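Local coordinates for protein gamma-glutamyltranspeptidase (Streptomyces lincolnensis, PDB 6J3A) that probably transfers or cleaves gamma-glutamyl groups, as an LmbA-like gamma-glutamyltranspeptidase of the N-terminal nucleophile hydrolase clan, at residues S556-A561 and E577-P582; G503-Q508 and N537-S542; G219-A224 and P450-P455. All coordinates share one frame; numbering follows the deposited sequence.

Contact 1 of 3, residues S556-A561 and E577-P582; sequences SVTVEA and EVTVGP
Val557 faces Val578 across two parallel strands, and its backbone does more of the bonding than its side chain. Val557 N donates to Glu577 O at 3.0 Å, and Val557 O accepts from Thr579 N at 2.9 Å, so that one residue reaches the two neighbours of its partner, as parallel pairing requires. Of its two methyls, CG1 makes the side-chain contact. It stands between the backbone N and the carbonyl carbon (chi1 72°), 3.8 Å from Val578 CG2, and the two valines lie side by side, pointing the same way.

Val559 repeats the pattern two residues on. Its N donates to Thr579 O over 3.2 Å, and its O accepts from Gly581 N at a short 2.8 Å; both bonds are more bent than those of Val557, with N-H...O angles of 144° and 142°. The side chain of Val559 reaches diagonally back, CG2 lying 4.3 Å from Val578 CG1.

Thr579 is thus held by both its N and its O, between the two valines. Its side chain goes to the other face of the sheet, beside that of Thr558, whose OG1 is 4.1 Å from Thr579 CB. The CA-H of Thr558 also points at Thr579 O, at a CA to O distance of 3.3 Å.

The pair forms the two strands of a beta-alpha-beta unit with helix 565-573, whose Leu571 meets Val578 on the valine face. On its other edge, strand 556-560 is paired antiparallel with strand 538-540, where Val559 touches Trp538.

The register therefore rests on main-chain bonds. The face opposite the valines is polar (Ser556, Thr558, Glu560, Glu577, Thr579): Glu560 is salt-bridged to Arg608, and Thr579 is exposed while Thr558 is partly covered by His539 and Glu586.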
loop_
_atom_site.group_PDB
_atom_site.type_symbol
_atom_site.label_atom_id
_atom_site.label_comp_id
_atom_site.label_asym_id
_atom_site.label_seq_id
_atom_site.Cartn_x
_atom_site.Cartn_y
_atom_site.Cartn_z
ATOM N N SER A 556 29.538 -16.407 9.492
ATOM C CA SER A 556 28.362 -16.664 8.659
ATOM C C SER A 556 27.611 -15.392 8.333
ATOM O O SER A 556 27.177 -14.671 9.232
ATOM C CB SER A 556 27.406 -17.630 9.346
ATOM O OG SER A 556 26.354 -17.991 8.467
ATOM N N VAL A 557 27.425 -15.145 7.040
ATOM C CA VAL A 557 26.686 -13.975 6.567
ATOM C C VAL A 557 25.659 -14.356 5.492
ATOM O O VAL A 557 25.926 -15.178 4.614
ATOM C CB VAL A 557 27.653 -12.873 6.083
ATOM C CG1 VAL A 557 28.317 -13.249 4.766
ATOM C CG2 VAL A 557 26.932 -11.542 5.971
ATOM N N THR A 558 24.481 -13.748 5.577
ATOM C CA THR A 558 23.368 -14.099 4.698
ATOM C C THR A 558 22.914 -12.888 3.872
ATOM O O THR A 558 22.391 -11.923 4.421
ATOM C CB THR A 558 22.194 -14.674 5.509
ATOM O OG1 THR A 558 22.662 -15.772 6.302
ATOM C CG2 THR A 558 21.055 -15.162 4.598
ATOM N N VAL A 559 23.109 -12.967 2.555
ATOM C CA VAL A 559 22.633 -11.932 1.614
ATOM C C VAL A 559 21.416 -12.410 0.818
ATOM O O VAL A 559 21.246 -13.615 0.601
ATOM C CB VAL A 559 23.728 -11.470 0.617
ATOM C CG1 VAL A 559 24.913 -10.875 1.366
ATOM C CG2 VAL A 559 24.187 -12.596 -0.309
ATOM N N GLU A 560 20.588 -11.462 0.378
ATOM C CA GLU A 560 19.473 -11.762 -0.520
ATOM C C GLU A 560 20.016 -12.101 -1.901
ATOM O O GLU A 560 21.063 -11.601 -2.309
ATOM C CB GLU A 560 18.495 -10.592 -0.615
ATOM C CG GLU A 560 17.707 -10.353 0.657
ATOM C CD GLU A 560 16.663 -9.258 0.525
ATOM O OE1 GLU A 560 15.482 -9.531 0.811
ATOM O OE2 GLU A 560 17.001 -8.117 0.151
ATOM N N ALA A 561 19.282 -12.942 -2.622
ATOM C CA ALA A 561 19.683 -13.375 -3.961
ATOM C C ALA A 561 19.787 -12.236 -4.967
ATOM O O ALA A 561 20.466 -12.395 -5.975
ATOM C CB ALA A 561 18.731 -14.444 -4.491
ATOM N N GLU A 577 31.787 -16.893 5.199
ATOM C CA GLU A 577 30.943 -18.043 4.884
ATOM C C GLU A 577 29.549 -17.529 4.484
ATOM O O GLU A 577 28.682 -17.284 5.326
ATOM C CB GLU A 577 30.886 -19.017 6.066
ATOM C CG GLU A 577 32.245 -19.627 6.434
ATOM C CD GLU A 577 32.899 -20.430 5.309
ATOM O OE1 GLU A 577 34.151 -20.417 5.219
ATOM O OE2 GLU A 577 32.169 -21.069 4.513
ATOM N N VAL A 578 29.363 -17.370 3.177
ATOM C CA VAL A 578 28.194 -16.706 2.611
ATOM C C VAL A 578 27.078 -17.684 2.257
ATOM O O VAL A 578 27.257 -18.568 1.415
ATOM C CB VAL A 578 28.574 -15.936 1.328
ATOM C CG1 VAL A 578 27.355 -15.292 0.673
ATOM C CG2 VAL A 578 29.616 -14.874 1.641
ATOM N N THR A 579 25.923 -17.491 2.884
ATOM C CA THR A 579 24.695 -18.182 2.495
ATOM C C THR A 579 23.857 -17.212 1.642
ATOM O O THR A 579 23.588 -16.081 2.059
ATOM C CB THR A 579 23.895 -18.664 3.728
ATOM O OG1 THR A 579 24.766 -19.336 4.646
ATOM C CG2 THR A 579 22.816 -19.635 3.322
ATOM N N VAL A 580 23.470 -17.653 0.446
ATOM C CA VAL A 580 22.624 -16.855 -0.464
ATOM C C VAL A 580 21.139 -17.180 -0.229
ATOM O O VAL A 580 20.624 -18.168 -0.745
ATOM C CB VAL A 580 23.004 -17.074 -1.956
ATOM C CG1 VAL A 580 22.192 -16.168 -2.874
ATOM C CG2 VAL A 580 24.479 -16.786 -2.181
ATOM N N GLY A 581 20.467 -16.330 0.547
ATOM C CA GLY A 581 19.056 -16.511 0.874
ATOM C C GLY A 581 18.143 -16.087 -0.263
ATOM O O GLY A 581 18.618 -15.573 -1.285
ATOM N N PRO A 582 16.820 -16.279 -0.093
ATOM C CA PRO A 582 15.911 -15.945 -1.185
ATOM C C PRO A 582 15.854 -14.442 -1.480
ATOM O O PRO A 582 16.101 -13.634 -0.577
ATOM C CB PRO A 582 14.543 -16.452 -0.694
ATOM C CG PRO A 582 14.831 -17.327 0.465
ATOM C CD PRO A 582 16.096 -16.807 1.072
#

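Contact 2 of 3, residues G503-Q508 and N537-S542; sequences GDQQDQ and NWHNDS
Gln505 lays its CG over one face of the His539 imidazole, 3.7 Å from the ring centroid and 27° off the normal, a CH-pi contact displaced toward the rim. The approach is closest at ND1, 3.4 Å from Gln505 CG. A bend at chi2 (87°) brings Gln505 CD round beside the ring, 4.0 Å from His539 ND1; the amide plane lies 37° from that of the imidazole.

The polar grip belongs to Gln508, whose amide uses both ends on the backbone of Asn540: OE1 accepts from Asn540 N at 2.9 Å, and NE2 donates to Asn540 O at 3.1 Å. The same NE2 donates to Asp504 O at 2.9 Å. Both carbonyl acceptors lie close to the plane of the Gln508 amide, which fixes its rotation. Water 1 donates to Gln508 OE1 and accepts from Asn540 ND2, each at 2.7 Å, bridging the two side chains.

The first turn of helix 506-519 is thereby joined to strand 538-540, which pairs by its backbone with strand 556-560. Helix 299-319 packs nearby, its Cys309 touching both Gln508 and Asn540, while Trp538 stacks on His512 further along helix 506-519.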
loop_
_atom_site.group_PDB
_atom_site.type_symbol
_atom_site.label_atom_id
_atom_site.label_comp_id
_atom_site.label_asym_id
_atom_site.label_seq_id
_atom_site.Cartn_x
_atom_site.Cartn_y
_atom_site.Cartn_z
ATOM N N GLY A 503 14.526 -10.399 15.554
ATOM C CA GLY A 503 15.459 -10.841 16.591
ATOM C C GLY A 503 16.832 -10.193 16.561
ATOM O O GLY A 503 16.970 -8.984 16.754
ATOM N N ASP A 504 17.849 -11.010 16.299
ATOM C CA ASP A 504 19.236 -10.535 16.230
ATOM C C ASP A 504 19.567 -9.807 14.932
ATOM O O ASP A 504 20.629 -9.191 14.817
ATOM C CB ASP A 504 20.210 -11.695 16.446
ATOM C CG ASP A 504 20.126 -12.258 17.842
ATOM O OD1 ASP A 504 20.089 -11.473 18.814
ATOM O OD2 ASP A 504 20.076 -13.493 17.972
ATOM N N GLN A 505 18.666 -9.875 13.962
ATOM C CA GLN A 505 18.801 -9.097 12.735
ATOM C C GLN A 505 18.234 -7.668 12.832
ATOM O O GLN A 505 18.569 -6.839 11.984
ATOM C CB GLN A 505 18.158 -9.839 11.559
ATOM C CG GLN A 505 18.783 -11.195 11.242
ATOM C CD GLN A 505 18.197 -12.350 12.054
ATOM O OE1 GLN A 505 17.115 -12.848 11.755
ATOM N NE2 GLN A 505 18.924 -12.790 13.075
ATOM N N GLN A 506 17.412 -7.377 13.852
ATOM C CA GLN A 506 16.700 -6.085 13.969
ATOM C C GLN A 506 17.582 -4.853 13.768
ATOM O O GLN A 506 17.305 -4.028 12.896
ATOM C CB GLN A 506 16.009 -5.954 15.329
ATOM C CG GLN A 506 14.732 -6.753 15.481
ATOM C CD GLN A 506 13.775 -6.168 16.507
ATOM O OE1 GLN A 506 13.064 -6.907 17.198
ATOM N NE2 GLN A 506 13.728 -4.847 16.594
ATOM N N ASP A 507 18.629 -4.733 14.585
ATOM C CA ASP A 507 19.565 -3.610 14.474
ATOM C C ASP A 507 20.745 -3.860 13.522
ATOM O O ASP A 507 21.714 -3.097 13.538
ATOM C CB ASP A 507 20.096 -3.185 15.851
ATOM C CG ASP A 507 19.199 -2.179 16.552
ATOM O OD1 ASP A 507 18.442 -1.436 15.888
ATOM O OD2 ASP A 507 19.280 -2.129 17.797
ATOM N N GLN A 508 20.683 -4.919 12.721
ATOM C CA GLN A 508 21.549 -5.035 11.548
ATOM C C GLN A 508 20.791 -4.428 10.368
ATOM O O GLN A 508 21.265 -3.523 9.663
ATOM C CB GLN A 508 21.902 -6.496 11.261
ATOM C CG GLN A 508 22.470 -7.263 12.446
ATOM C CD GLN A 508 23.026 -8.621 12.035
ATOM O OE1 GLN A 508 23.879 -8.707 11.141
ATOM N NE2 GLN A 508 22.545 -9.692 12.679
ATOM N N ASN A 537 19.132 -6.431 1.353
ATOM C CA ASN A 537 19.590 -6.354 2.736
ATOM C C ASN A 537 20.297 -7.669 3.074
ATOM O O ASN A 537 20.251 -8.629 2.295
ATOM C CB ASN A 537 18.398 -6.068 3.673
ATOM C CG ASN A 537 18.782 -5.264 4.914
ATOM O OD1 ASN A 537 19.890 -5.356 5.386
ATOM N ND2 ASN A 537 17.853 -4.474 5.437
ATOM N N TRP A 538 20.989 -7.679 4.214
ATOM C CA TRP A 538 21.815 -8.814 4.638
ATOM C C TRP A 538 21.953 -8.808 6.154
ATOM O O TRP A 538 21.642 -7.819 6.798
ATOM C CB TRP A 538 23.217 -8.724 4.007
ATOM C CG TRP A 538 24.035 -7.541 4.547
ATOM C CD1 TRP A 538 24.961 -7.569 5.559
ATOM C CD2 TRP A 538 23.947 -6.175 4.131
ATOM N NE1 TRP A 538 25.462 -6.307 5.784
ATOM C CE2 TRP A 538 24.857 -5.433 4.922
ATOM C CE3 TRP A 538 23.191 -5.501 3.160
ATOM C CZ2 TRP A 538 25.029 -4.054 4.774
ATOM C CZ3 TRP A 538 23.369 -4.122 3.006
ATOM C CH2 TRP A 538 24.278 -3.416 3.814
ATOM N N HIS A 539 22.458 -9.908 6.703
ATOM C CA HIS A 539 22.800 -10.003 8.134
ATOM C C HIS A 539 23.902 -11.015 8.333
ATOM O O HIS A 539 24.127 -11.851 7.461
ATOM C CB HIS A 539 21.589 -10.420 8.973
ATOM C CG HIS A 539 21.194 -11.860 8.812
ATOM N ND1 HIS A 539 21.442 -12.816 9.774
ATOM C CD2 HIS A 539 20.552 -12.502 7.809
ATOM C CE1 HIS A 539 20.968 -13.979 9.367
ATOM N NE2 HIS A 539 20.427 -13.817 8.176
ATOM N N ASN A 540 24.570 -10.944 9.482
ATOM C CA ASN A 540 25.481 -12.013 9.920
ATOM C C ASN A 540 24.948 -12.726 11.162
ATOM O O ASN A 540 24.065 -12.206 11.850
ATOM C CB ASN A 540 26.903 -11.473 10.142
ATOM C CG ASN A 540 27.079 -10.770 11.478
ATOM O OD1 ASN A 540 27.236 -11.414 12.513
ATOM N ND2 ASN A 540 27.103 -9.445 11.451
ATOM N N ASP A 541 25.500 -13.911 11.429
ATOM C CA ASP A 541 25.152 -14.705 12.625
ATOM C C ASP A 541 26.399 -15.110 13.420
ATOM O O ASP A 541 26.394 -16.129 14.120
ATOM C CB ASP A 541 24.366 -15.972 12.246
ATOM C CG ASP A 541 22.944 -15.688 11.808
ATOM O OD1 ASP A 541 22.198 -14.969 12.517
ATOM O OD2 ASP A 541 22.572 -16.231 10.753
ATOM N N SER A 542 27.452 -14.299 13.340
ATOM C CA SER A 542 28.724 -14.608 14.001
ATOM C C SER A 542 28.789 -14.000 15.406
ATOM O O SER A 542 29.613 -13.146 15.704
ATOM C CB SER A 542 29.901 -14.162 13.134
ATOM O OG SER A 542 31.111 -14.684 13.639
HETATM O O HOH W 1 25.882 -8.239 9.365
#

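Contact 3 of 3, residues G219-A224 and P450-P455; sequences GFIAEA and PELGFP
Leu452 meets three residues at the start of helix 220-229, whose N-cap position is Gly219. It sits in the tight connection of a short, weakly bonded hairpin between strands 448-449 and 454-455, so the contact is a helix start packed against a hairpin turn.

In the first shell the two methyls of Leu452 divide the work. CD2 comes 3.8 Å from Phe220 CE2, approaching the ring obliquely, and 4.0 Å from Ile221 CG1. CD1 goes to the other branch of the same isoleucine: a chi2 of -177° sets it anti to CA, carrying it out to 3.9 Å from Ile221 CG2. The carbon that carries them, Leu452 CG, rests 3.9 Å from Ala224 CB. An alanine at Leu452 would probably leave Phe220, Ile221 and Ala224 without their shared hydrocarbon partner and open a gap between the helix and the turn. The neighbouring Glu451 is closer still to Ala224, its CG lying 3.4 Å from Ala224 CB. Within the helix, Ile221 CG1 also lies over a face of the Phe220 ring, offset toward the rim.

A second shell positions these groups. Arg194 of helix 186-200 makes a cation-pi contact with the Phe220 ring. The same helix takes hold of the turn, Thr191 OG1 being hydrogen-bonded to Leu452 O. Asn185, just ahead of the helix, is hydrogen-bonded through ND2 to Gly453 O. The carboxylate of Glu451 is tied down by Arg227, further along helix 220-229, in a salt bridge through OE2. Its remaining oxygen is engaged as well: water 2 donates to Glu451 OE1 at 2.7 Å and to Ala224 O at 2.8 Å.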
loop_
_atom_site.group_PDB
_atom_site.type_symbol
_atom_site.label_atom_id
_atom_site.label_comp_id
_atom_site.label_asym_id
_atom_site.label_seq_id
_atom_site.Cartn_x
_atom_site.Cartn_y
_atom_site.Cartn_z
ATOM N N GLY A 219 -6.412 -7.662 38.937
ATOM C CA GLY A 219 -7.777 -8.125 38.663
ATOM C C GLY A 219 -7.847 -9.501 38.023
ATOM O O GLY A 219 -6.932 -10.318 38.159
ATOM N N PHE A 220 -8.942 -9.745 37.311
ATOM C CA PHE A 220 -9.223 -11.073 36.758
ATOM C C PHE A 220 -8.132 -11.585 35.799
ATOM O O PHE A 220 -7.892 -12.792 35.711
ATOM C CB PHE A 220 -10.621 -11.109 36.112
ATOM C CG PHE A 220 -10.681 -10.577 34.698
ATOM C CD1 PHE A 220 -10.872 -9.220 34.447
ATOM C CD2 PHE A 220 -10.593 -11.450 33.610
ATOM C CE1 PHE A 220 -10.939 -8.743 33.141
ATOM C CE2 PHE A 220 -10.665 -10.980 32.304
ATOM C CZ PHE A 220 -10.836 -9.626 32.069
ATOM N N ILE A 221 -7.472 -10.663 35.106
ATOM C CA ILE A 221 -6.410 -11.022 34.167
ATOM C C ILE A 221 -5.209 -11.576 34.917
ATOM O O ILE A 221 -4.737 -12.665 34.618
ATOM C CB ILE A 221 -5.996 -9.815 33.292
ATOM C CG1 ILE A 221 -7.128 -9.463 32.329
ATOM C CG2 ILE A 221 -4.725 -10.110 32.495
ATOM C CD1 ILE A 221 -6.897 -8.187 31.543
ATOM N N ALA A 222 -4.717 -10.805 35.878
ATOM C CA ALA A 222 -3.598 -11.218 36.730
ATOM C C ALA A 222 -3.825 -12.578 37.379
ATOM O O ALA A 222 -2.954 -13.446 37.333
ATOM C CB ALA A 222 -3.360 -10.179 37.811
ATOM N N GLU A 223 -4.994 -12.745 37.991
ATOM C CA GLU A 223 -5.382 -14.018 38.602
ATOM C C GLU A 223 -5.156 -15.192 37.654
ATOM O O GLU A 223 -4.513 -16.175 38.018
ATOM C CB GLU A 223 -6.845 -13.967 39.051
ATOM C CG GLU A 223 -7.029 -13.183 40.346
ATOM C CD GLU A 223 -8.471 -12.800 40.647
ATOM O OE1 GLU A 223 -9.403 -13.202 39.908
ATOM O OE2 GLU A 223 -8.669 -12.078 41.648
ATOM N N ALA A 224 -5.663 -15.056 36.436
ATOM C CA ALA A 224 -5.545 -16.097 35.412
ATOM C C ALA A 224 -4.104 -16.357 34.946
ATOM O O ALA A 224 -3.713 -17.501 34.695
ATOM C CB ALA A 224 -6.417 -15.738 34.220
ATOM N N PRO A 450 -6.466 -20.118 29.594
ATOM C CA PRO A 450 -7.776 -20.470 29.026
ATOM C C PRO A 450 -8.846 -19.381 29.175
ATOM O O PRO A 450 -9.580 -19.131 28.213
ATOM C CB PRO A 450 -8.167 -21.769 29.756
ATOM C CG PRO A 450 -7.310 -21.838 30.965
ATOM C CD PRO A 450 -6.091 -20.994 30.722
ATOM N N GLU A 451 -8.894 -18.704 30.322
ATOM C CA GLU A 451 -9.933 -17.678 30.548
ATOM C C GLU A 451 -9.624 -16.322 29.892
ATOM O O GLU A 451 -10.477 -15.419 29.903
ATOM C CB GLU A 451 -10.307 -17.510 32.037
ATOM C CG GLU A 451 -9.177 -17.347 33.042
ATOM C CD GLU A 451 -8.672 -18.675 33.602
ATOM O OE1 GLU A 451 -7.800 -19.292 32.951
ATOM O OE2 GLU A 451 -9.132 -19.094 34.691
ATOM N N LEU A 452 -8.431 -16.196 29.298
ATOM C CA LEU A 452 -8.027 -14.969 28.594
ATOM C C LEU A 452 -7.937 -15.070 27.067
ATOM O O LEU A 452 -8.266 -14.112 26.360
ATOM C CB LEU A 452 -6.698 -14.473 29.146
ATOM C CG LEU A 452 -6.680 -14.179 30.641
ATOM C CD1 LEU A 452 -5.305 -13.632 30.986
ATOM C CD2 LEU A 452 -7.787 -13.227 31.112
ATOM N N GLY A 453 -7.468 -16.207 26.570
ATOM C CA GLY A 453 -7.385 -16.437 25.139
ATOM C C GLY A 453 -5.995 -16.277 24.566
ATOM O O GLY A 453 -5.816 -16.461 23.370
ATOM N N PHE A 454 -5.015 -15.939 25.400
ATOM C CA PHE A 454 -3.632 -15.755 24.935
ATOM C C PHE A 454 -2.649 -16.285 25.980
ATOM O O PHE A 454 -3.009 -16.391 27.150
ATOM C CB PHE A 454 -3.335 -14.277 24.627
ATOM C CG PHE A 454 -3.645 -13.351 25.765
ATOM C CD1 PHE A 454 -2.709 -13.110 26.765
ATOM C CD2 PHE A 454 -4.885 -12.729 25.851
ATOM C CE1 PHE A 454 -3.007 -12.256 27.819
ATOM C CE2 PHE A 454 -5.183 -11.874 26.905
ATOM C CZ PHE A 454 -4.243 -11.638 27.889
ATOM N N PRO A 455 -1.401 -16.601 25.562
ATOM C CA PRO A 455 -0.381 -17.109 26.466
ATOM C C PRO A 455 0.555 -16.053 27.058
ATOM O O PRO A 455 0.573 -14.902 26.637
ATOM C CB PRO A 455 0.430 -18.034 25.558
ATOM C CG PRO A 455 0.349 -17.400 24.211
ATOM C CD PRO A 455 -0.902 -16.569 24.170
HETATM O O HOH W 2 -5.515 -19.573 34.449
#

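Contacts 1 and 2 adjoin, their centres about 11 Å apart, and share one small sheet: strand 538-540 of contact 2 is the antiparallel neighbour of strand 556-560 of contact 1, with Thr558 N 2.7 Å from His539 O. Contact 3 lies on the opposite side of the chain's centre, about 42 Å from contact 1 and 35 Å from contact 2, centre to centre. Contacts 1 and 2 are both partly buried, but contact 2 has no exposed touching residue and lies nearer the chain's middle. Main-chain bonds hold contact 1; a glutamine amide joins helix to strand in contact 2. Contact 3 is buried and relies on apolar packing and a bridging water, without direct hydrogen bonds.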